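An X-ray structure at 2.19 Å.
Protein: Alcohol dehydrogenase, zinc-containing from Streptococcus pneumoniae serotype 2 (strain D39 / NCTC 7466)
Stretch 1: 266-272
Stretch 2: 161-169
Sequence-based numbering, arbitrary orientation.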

# COMPACT_ATOMS: atom_id res chain seq x y z
N GLY A 266 3.06 -8.74 -3.56
CA GLY A 266 4.12 -8.26 -2.71
C GLY A 266 3.95 -6.82 -2.25
O GLY A 266 3.07 -6.10 -2.74
N THR A 267 4.79 -6.42 -1.29
CA THR A 267 4.74 -5.07 -0.75
C THR A 267 6.11 -4.40 -0.89
O THR A 267 7.13 -4.97 -0.49
CB THR A 267 4.29 -5.07 0.72
OG1 THR A 267 2.94 -5.54 0.81
CG2 THR A 267 4.38 -3.69 1.34
N VAL A 268 6.13 -3.21 -1.47
CA VAL A 268 7.28 -2.31 -1.37
C VAL A 268 7.06 -1.45 -0.14
O VAL A 268 6.12 -0.65 -0.09
CB VAL A 268 7.42 -1.44 -2.63
CG1 VAL A 268 8.63 -0.47 -2.50
CG2 VAL A 268 7.55 -2.31 -3.89
N ALA A 269 7.88 -1.65 0.89
CA ALA A 269 7.79 -0.89 2.14
C ALA A 269 8.88 0.18 2.11
O ALA A 269 10.06 -0.13 2.29
CB ALA A 269 7.95 -1.79 3.37
N ASN A 270 8.47 1.43 1.90
CA ASN A 270 9.39 2.55 1.94
C ASN A 270 9.67 2.93 3.40
O ASN A 270 8.74 3.14 4.17
CB ASN A 270 8.81 3.76 1.20
CG ASN A 270 9.74 4.97 1.26
OD1 ASN A 270 10.65 5.10 0.45
ND2 ASN A 270 9.52 5.84 2.24
N CYS A 271 10.96 3.06 3.75
CA CYS A 271 11.35 3.57 5.06
C CYS A 271 11.90 4.98 5.02
O CYS A 271 11.61 5.77 5.92
CB CYS A 271 12.42 2.68 5.71
SG CYS A 271 12.07 0.96 5.63
N GLY A 272 12.71 5.30 4.01
CA GLY A 272 13.47 6.51 4.05
C GLY A 272 12.67 7.75 3.70
O GLY A 272 11.60 7.70 3.10
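Stretch 2 161-169: EIGVLKGKV

Strand 266-270 packs against a helix that begins earlier in the chain and runs through the first residues of stretch 2, with a wider pi-type turn at 161-165 marked by Lys166 N bonding back to Glu161 O at 3.3 Å. The two elements run nearly antiparallel, with a signed crossing angle of -163° and axes 7.3 Å apart at closest approach, so Thr267 meets residues 166-168 and Cys271 meets Ile162 and Gly163. A type I turn from Leu165 to Lys168 follows, and Lys168, at positive phi (61°), closes a Schellman motif in which Lys168 N bonds to Leu165 O (3.1 Å) and Val169 N to Val164 O (3.2 Å). Gly266 makes no contact. Thr267 points toward this turn: its CG2 lies 3.5 Å from Lys166 O, its CB 3.7 Å from Gly167 O, and its OG1 3.8 Å from Lys168 CE. Val268 points away, in keeping with the alternation of side chains along a strand. Ala269 turns back toward stretch 2, its CB 3.6 Å from Ile162 O, 3.8 Å from Gly163 O and 4.0 Å from Gly167 N. Its small methyl thus rests on backbone, and the CA atoms of Ala269 and Gly167 come within 5.2 Å; a CB on Gly167 would fall 2.8 Å from Gly163 O, a clash within its own stretch. Asn270 points away, and its ND2 donates to Gly272 O (2.9 Å), while its own backbone O lies 3.2 Å from Ile162 CG2. Water 1 joins the two stretches by donating to both Asn270 O (2.9 Å) and Ile162 O (2.8 Å); no direct hydrogen bond crosses between them. Beyond the strand, Cys271 CA lies 3.8 Å from Ile162 CG2, and Cys271 SG packs 3.8 Å from Gly163 CA. The contact buries 301 Å², both sides summed.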

# COMPACT_ATOMS: atom_id res chain seq x y z
N GLU A 161 8.66 -1.44 12.47
CA GLU A 161 7.30 -0.98 12.15
C GLU A 161 7.17 -0.61 10.68
O GLU A 161 6.19 -0.99 10.02
CB GLU A 161 6.93 0.22 13.03
CG GLU A 161 6.87 -0.11 14.51
CD GLU A 161 6.73 1.12 15.42
OE1 GLU A 161 6.39 2.22 14.92
OE2 GLU A 161 6.95 0.97 16.64
N ILE A 162 8.15 0.12 10.13
CA ILE A 162 8.01 0.68 8.80
C ILE A 162 8.57 -0.23 7.70
O ILE A 162 8.06 -0.22 6.58
CB ILE A 162 8.67 2.08 8.72
CG1 ILE A 162 8.19 2.95 9.90
CG2 ILE A 162 8.42 2.73 7.36
CD1 ILE A 162 6.66 3.01 10.08
N GLY A 163 9.58 -1.03 7.99
CA GLY A 163 10.10 -1.97 7.01
C GLY A 163 9.55 -3.39 7.09
O GLY A 163 9.35 -4.05 6.08
N VAL A 164 9.33 -3.90 8.32
CA VAL A 164 9.05 -5.32 8.52
C VAL A 164 7.54 -5.57 8.65
O VAL A 164 6.96 -6.41 7.95
CB VAL A 164 9.83 -5.89 9.72
CG1 VAL A 164 9.36 -7.33 10.08
CG2 VAL A 164 11.32 -5.86 9.40
N LEU A 165 6.88 -4.80 9.51
CA LEU A 165 5.44 -4.96 9.73
C LEU A 165 4.61 -4.44 8.55
O LEU A 165 3.69 -5.12 8.07
CB LEU A 165 5.02 -4.27 11.04
CG LEU A 165 5.51 -5.01 12.30
CD1 LEU A 165 5.14 -4.28 13.59
CD2 LEU A 165 4.95 -6.43 12.32
N LYS A 166 4.93 -3.25 8.04
CA LYS A 166 4.18 -2.78 6.87
C LYS A 166 4.48 -3.63 5.65
O LYS A 166 3.61 -3.81 4.79
CB LYS A 166 4.47 -1.30 6.61
CG LYS A 166 3.90 -0.42 7.72
CD LYS A 166 4.04 1.06 7.40
CE LYS A 166 3.35 1.91 8.46
NZ LYS A 166 1.87 1.87 8.31
N GLY A 167 5.66 -4.22 5.59
CA GLY A 167 5.98 -5.11 4.50
C GLY A 167 5.35 -6.47 4.58
O GLY A 167 5.36 -7.20 3.59
N LYS A 168 4.80 -6.83 5.74
CA LYS A 168 4.13 -8.11 5.95
C LYS A 168 5.10 -9.27 5.74
O LYS A 168 4.80 -10.24 5.04
CB LYS A 168 2.89 -8.23 5.05
CG LYS A 168 1.86 -7.13 5.29
CD LYS A 168 0.51 -7.40 4.61
CE LYS A 168 0.65 -7.48 3.10
NZ LYS A 168 -0.61 -7.81 2.35
N VAL A 169 6.29 -9.15 6.36
CA VAL A 169 7.21 -10.29 6.44
C VAL A 169 6.58 -11.43 7.24
O VAL A 169 6.06 -11.21 8.34
CB VAL A 169 8.53 -9.90 7.10
CG1 VAL A 169 9.47 -11.12 7.15
CG2 VAL A 169 9.19 -8.72 6.42
O HOH W 1 6.50 1.38 4.82